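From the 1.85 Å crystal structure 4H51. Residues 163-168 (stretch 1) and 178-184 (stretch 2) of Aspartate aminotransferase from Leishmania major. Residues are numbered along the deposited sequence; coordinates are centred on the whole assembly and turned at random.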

ATOM      1  N   CYS B 163     -11.259  -8.186 -21.511  1.00 13.36           N
ATOM      2  CA  CYS B 163     -12.465  -8.215 -22.362  1.00 13.50           C
ATOM      3  C   CYS B 163     -13.540  -7.448 -21.646  1.00 13.36           C
ATOM      4  O   CYS B 163     -13.360  -7.063 -20.450  1.00 12.61           O
ATOM      5  CB  CYS B 163     -12.909  -9.642 -22.620  1.00 13.83           C
ATOM      6  SG  CYS B 163     -11.696 -10.704 -23.482  1.00 14.57           S
ATOM      7  N   THR B 164     -14.613  -7.132 -22.363  1.00 12.94           N
ATOM      8  CA  THR B 164     -15.755  -6.527 -21.738  1.00 12.69           C
ATOM      9  C   THR B 164     -17.046  -7.330 -21.912  1.00 12.85           C
ATOM     10  O   THR B 164     -17.168  -8.095 -22.870  1.00 13.46           O
ATOM     11  CB  THR B 164     -15.971  -5.103 -22.256  1.00 13.09           C
ATOM     12  OG1 THR B 164     -16.275  -5.171 -23.664  1.00 14.03           O
ATOM     13  CG2 THR B 164     -14.688  -4.248 -22.011  1.00 12.79           C
ATOM     14  N   TYR B 165     -17.962  -7.183 -20.946  1.00 12.32           N
ATOM     15  CA  TYR B 165     -19.332  -7.677 -21.109  1.00 12.19           C
ATOM     16  C   TYR B 165     -20.256  -6.491 -21.289  1.00 12.42           C
ATOM     17  O   TYR B 165     -20.099  -5.445 -20.620  1.00 12.31           O
ATOM     18  CB  TYR B 165     -19.821  -8.573 -19.957  1.00 11.79           C
ATOM     19  CG  TYR B 165     -19.684  -8.038 -18.585  1.00 11.11           C
ATOM     20  CD1 TYR B 165     -18.528  -8.258 -17.860  1.00 10.78           C
ATOM     21  CD2 TYR B 165     -20.710  -7.343 -17.986  1.00 10.94           C
ATOM     22  CE1 TYR B 165     -18.386  -7.781 -16.550  1.00 10.05           C
ATOM     23  CE2 TYR B 165     -20.577  -6.844 -16.674  1.00 10.45           C
ATOM     24  CZ  TYR B 165     -19.410  -7.097 -15.964  1.00 10.08           C
ATOM     25  OH  TYR B 165     -19.216  -6.633 -14.689  1.00  9.12           O
ATOM     26  N   ALA B 166     -21.201  -6.666 -22.216  1.00 12.84           N
ATOM     27  CA  ALA B 166     -22.291  -5.732 -22.362  1.00 13.23           C
ATOM     28  C   ALA B 166     -22.937  -5.486 -21.003  1.00 13.06           C
ATOM     29  O   ALA B 166     -23.136  -6.404 -20.234  1.00 13.33           O
ATOM     30  CB  ALA B 166     -23.316  -6.294 -23.347  1.00 14.11           C
ATOM     31  N   TYR B 167     -23.269  -4.248 -20.709  1.00 13.67           N
ATOM     32  CA  TYR B 167     -23.777  -3.914 -19.399  1.00 13.61           C
ATOM     33  C   TYR B 167     -24.737  -2.745 -19.501  1.00 15.01           C
ATOM     34  O   TYR B 167     -25.953  -2.942 -19.348  1.00 16.71           O
ATOM     35  CB  TYR B 167     -22.619  -3.657 -18.409  1.00 12.67           C
ATOM     36  CG  TYR B 167     -23.143  -3.487 -17.004  1.00 12.49           C
ATOM     37  CD1 TYR B 167     -23.545  -4.597 -16.287  1.00 12.63           C
ATOM     38  CD2 TYR B 167     -23.327  -2.235 -16.432  1.00 12.07           C
ATOM     39  CE1 TYR B 167     -24.105  -4.484 -15.031  1.00 12.83           C
ATOM     40  CE2 TYR B 167     -23.850  -2.118 -15.154  1.00 12.04           C
ATOM     41  CZ  TYR B 167     -24.239  -3.248 -14.450  1.00 12.45           C
ATOM     42  OH  TYR B 167     -24.812  -3.203 -13.167  1.00 12.83           O
ATOM     43  N   TYR B 168     -24.225  -1.550 -19.768  1.00 15.85           N
ATOM     44  CA  TYR B 168     -25.078  -0.346 -19.809  1.00 17.52           C
ATOM     45  C   TYR B 168     -25.483  -0.023 -21.235  1.00 17.72           C
ATOM     46  O   TYR B 168     -24.652  -0.058 -22.128  1.00 17.12           O
ATOM     47  CB  TYR B 168     -24.337   0.843 -19.234  1.00 18.80           C
ATOM     48  CG  TYR B 168     -25.214   2.035 -18.994  1.00 20.19           C
ATOM     49  CD1 TYR B 168     -26.258   1.969 -18.067  1.00 21.36           C
ATOM     50  CD2 TYR B 168     -25.007   3.212 -19.663  1.00 21.57           C
ATOM     51  CE1 TYR B 168     -27.076   3.050 -17.829  1.00 21.80           C
ATOM     52  CE2 TYR B 168     -25.817   4.313 -19.435  1.00 21.23           C
ATOM     53  CZ  TYR B 168     -26.845   4.226 -18.518  1.00 22.53           C
ATOM     54  OH  TYR B 168     -27.681   5.297 -18.261  1.00 22.80           O
ATOM     55  N   GLU B 178     -29.888  -8.753 -21.694  1.00 18.21           N
ATOM     56  CA  GLU B 178     -29.764  -9.836 -22.687  1.00 19.40           C
ATOM     57  C   GLU B 178     -28.331  -9.917 -23.257  1.00 17.93           C
ATOM     58  O   GLU B 178     -27.801 -10.996 -23.436  1.00 17.39           O
ATOM     59  CB  GLU B 178     -30.829  -9.708 -23.805  1.00 21.89           C
ATOM     60  CG  GLU B 178     -32.272  -9.904 -23.284  1.00 24.87           C
ATOM     61  CD  GLU B 178     -32.516 -11.248 -22.578  1.00 27.37           C
ATOM     62  OE1 GLU B 178     -32.141 -12.306 -23.120  1.00 30.30           O
ATOM     63  OE2 GLU B 178     -33.062 -11.267 -21.453  1.00 30.68           O
ATOM     64  N   GLY B 179     -27.704  -8.771 -23.468  1.00 17.16           N
ATOM     65  CA  GLY B 179     -26.364  -8.711 -23.978  1.00 16.78           C
ATOM     66  C   GLY B 179     -25.373  -9.219 -22.941  1.00 16.07           C
ATOM     67  O   GLY B 179     -24.414  -9.932 -23.288  1.00 16.57           O
ATOM     68  N   MET B 180     -25.629  -8.883 -21.691  1.00 15.23           N
ATOM     69  CA  MET B 180     -24.785  -9.331 -20.589  1.00 14.77           C
ATOM     70  C   MET B 180     -24.779 -10.842 -20.503  1.00 14.93           C
ATOM     71  O   MET B 180     -23.725 -11.459 -20.451  1.00 14.15           O
ATOM     72  CB  MET B 180     -25.228  -8.734 -19.259  1.00 14.43           C
ATOM     73  CG  MET B 180     -24.314  -9.134 -18.103  1.00 14.48           C
ATOM     74  SD  MET B 180     -24.783  -8.253 -16.592  1.00 14.13           S
ATOM     75  CE  MET B 180     -23.491  -8.732 -15.441  1.00 14.66           C
ATOM     76  N   LYS B 181     -25.973 -11.426 -20.516  1.00 16.20           N
ATOM     77  CA  LYS B 181     -26.083 -12.880 -20.481  1.00 17.33           C
ATOM     78  C   LYS B 181     -25.383 -13.508 -21.686  1.00 17.32           C
ATOM     79  O   LYS B 181     -24.694 -14.520 -21.545  1.00 17.09           O
ATOM     80  CB  LYS B 181     -27.536 -13.308 -20.422  1.00 18.05           C
ATOM     81  CG  LYS B 181     -28.193 -12.986 -19.080  1.00 19.08           C
ATOM     82  CD  LYS B 181     -29.606 -13.561 -18.907  1.00 21.38           C
ATOM     83  CE  LYS B 181     -30.635 -12.907 -19.810  1.00 22.80           C
ATOM     84  NZ  LYS B 181     -31.964 -13.599 -19.713  1.00 25.55           N
ATOM     85  N   LYS B 182     -25.600 -12.926 -22.867  1.00 18.04           N
ATOM     86  CA  LYS B 182     -24.973 -13.409 -24.082  1.00 19.20           C
ATOM     87  C   LYS B 182     -23.448 -13.434 -23.913  1.00 17.78           C
ATOM     88  O   LYS B 182     -22.824 -14.411 -24.246  1.00 17.24           O
ATOM     89  CB  LYS B 182     -25.373 -12.511 -25.240  1.00 21.36           C
ATOM     90  CG  LYS B 182     -24.823 -12.902 -26.604  1.00 24.86           C
ATOM     91  CD  LYS B 182     -25.672 -12.241 -27.699  1.00 27.82           C
ATOM     92  CE  LYS B 182     -24.860 -11.849 -28.918  1.00 31.22           C
ATOM     93  NZ  LYS B 182     -24.274 -13.059 -29.558  1.00 33.81           N
ATOM     94  N   ASP B 183     -22.866 -12.351 -23.414  1.00 16.83           N
ATOM     95  CA  ASP B 183     -21.413 -12.307 -23.269  1.00 16.56           C
ATOM     96  C   ASP B 183     -20.857 -13.286 -22.192  1.00 15.68           C
ATOM     97  O   ASP B 183     -19.765 -13.869 -22.353  1.00 15.81           O
ATOM     98  CB  ASP B 183     -20.970 -10.861 -22.998  1.00 17.33           C
ATOM     99  CG  ASP B 183     -21.083  -9.958 -24.228  1.00 18.87           C
ATOM    100  OD1 ASP B 183     -21.385 -10.449 -25.371  1.00 22.23           O
ATOM    101  OD2 ASP B 183     -20.963  -8.716 -24.044  1.00 16.91           O
ATOM    102  N   ILE B 184     -21.593 -13.453 -21.093  1.00 14.43           N
ATOM    103  CA  ILE B 184     -21.236 -14.431 -20.045  1.00 13.84           C
ATOM    104  C   ILE B 184     -21.200 -15.814 -20.672  1.00 14.37           C
ATOM    105  O   ILE B 184     -20.317 -16.577 -20.424  1.00 13.88           O
ATOM    106  CB  ILE B 184     -22.237 -14.377 -18.849  1.00 13.60           C
ATOM    107  CG1 ILE B 184     -22.119 -13.042 -18.108  1.00 12.94           C
ATOM    108  CG2 ILE B 184     -22.019 -15.516 -17.819  1.00 13.46           C
ATOM    109  CD1 ILE B 184     -23.328 -12.744 -17.204  1.00 12.75           C
TER

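A helix can pack closely against a strand when it offers a residue without a side chain where the backbones converge, a flexible apolar chain to fill the space beside them, and a polar group to accept a hydrogen bond from a strand amide. The contact between residues 163-168 and 178-184 of the Leishmania major aspartate aminotransferase illustrates all three. Strand and helix run at 141° to one another, nearer antiparallel than perpendicular, and their axes come within 6.4 Å. The contact is small, burying 284 Å² in total, and it depends on a few residues of the helix.

Glu-178 opens the helical stretch with its CA-to-CB bond pointing away from the strand. Its partner lies three residues further on, a little under one helical turn: Lys-181 NZ donates to Glu-178 OE2 at 3.1 Å, a hydrogen bond that forms part of a salt bridge. Both residues thus belong to the side of the helix that takes no part in the contact.

Gly-179 comes next, and here the absence of a side chain matters. The methyl group of Ala-166 points toward the helix and rests against the glycine backbone, with Ala-166 CB 3.6 Å from Gly-179 C. A CB built in ideal geometry on Gly-179 would lie only 3.1 Å from Ala-166 CB, a tight approach for two carbons. The small residues on both sides are therefore matched to the close spacing.

Met-180 has the largest area covered by the strand stretch of any residue in the helical stretch. Met-180 CA lies 4.7 Å from Ala-166 CA, and Met-180 CB is 3.3 Å from Ala-166 O. That carbonyl oxygen is buried by the contact and has no polar partner in the model, so the close carbon does not make up for a hydrogen bond. Beyond CB the side chain is fully extended, with all three chi angles t, and it reaches two aromatic rings. Met-180 CE meets Tyr-165 CE2 at 3.7 Å, approaching that ring obliquely, whereas Met-180 SD lies at the edge of the Tyr-167 ring, 3.9 Å from Tyr-167 CD1. The hydroxyls of both tyrosines are hydrogen-bonded elsewhere in the structure.

Lys-181 points away, and Lys-182, though its CA-to-CB bond runs sideways, leads its end away as well. The helix returns to the strand at Asp-183, one turn after Gly-179, to whose carbonyl it is joined by the backbone hydrogen bond from Asp-183 N to Gly-179 O at 2.9 Å. Asp-183 points toward the strand and accepts the one hydrogen bond between the stretches: Ala-166 N donates to Asp-183 OD2 at 2.8 Å, with a nearly straight angle of 172°. The same carboxylate oxygen, Asp-183 OD2, lies 3.5 Å from Tyr-165 CA, so it nestles against the backbone just before the amide it receives. Ile-184 closes the stretch without touching the strand residues.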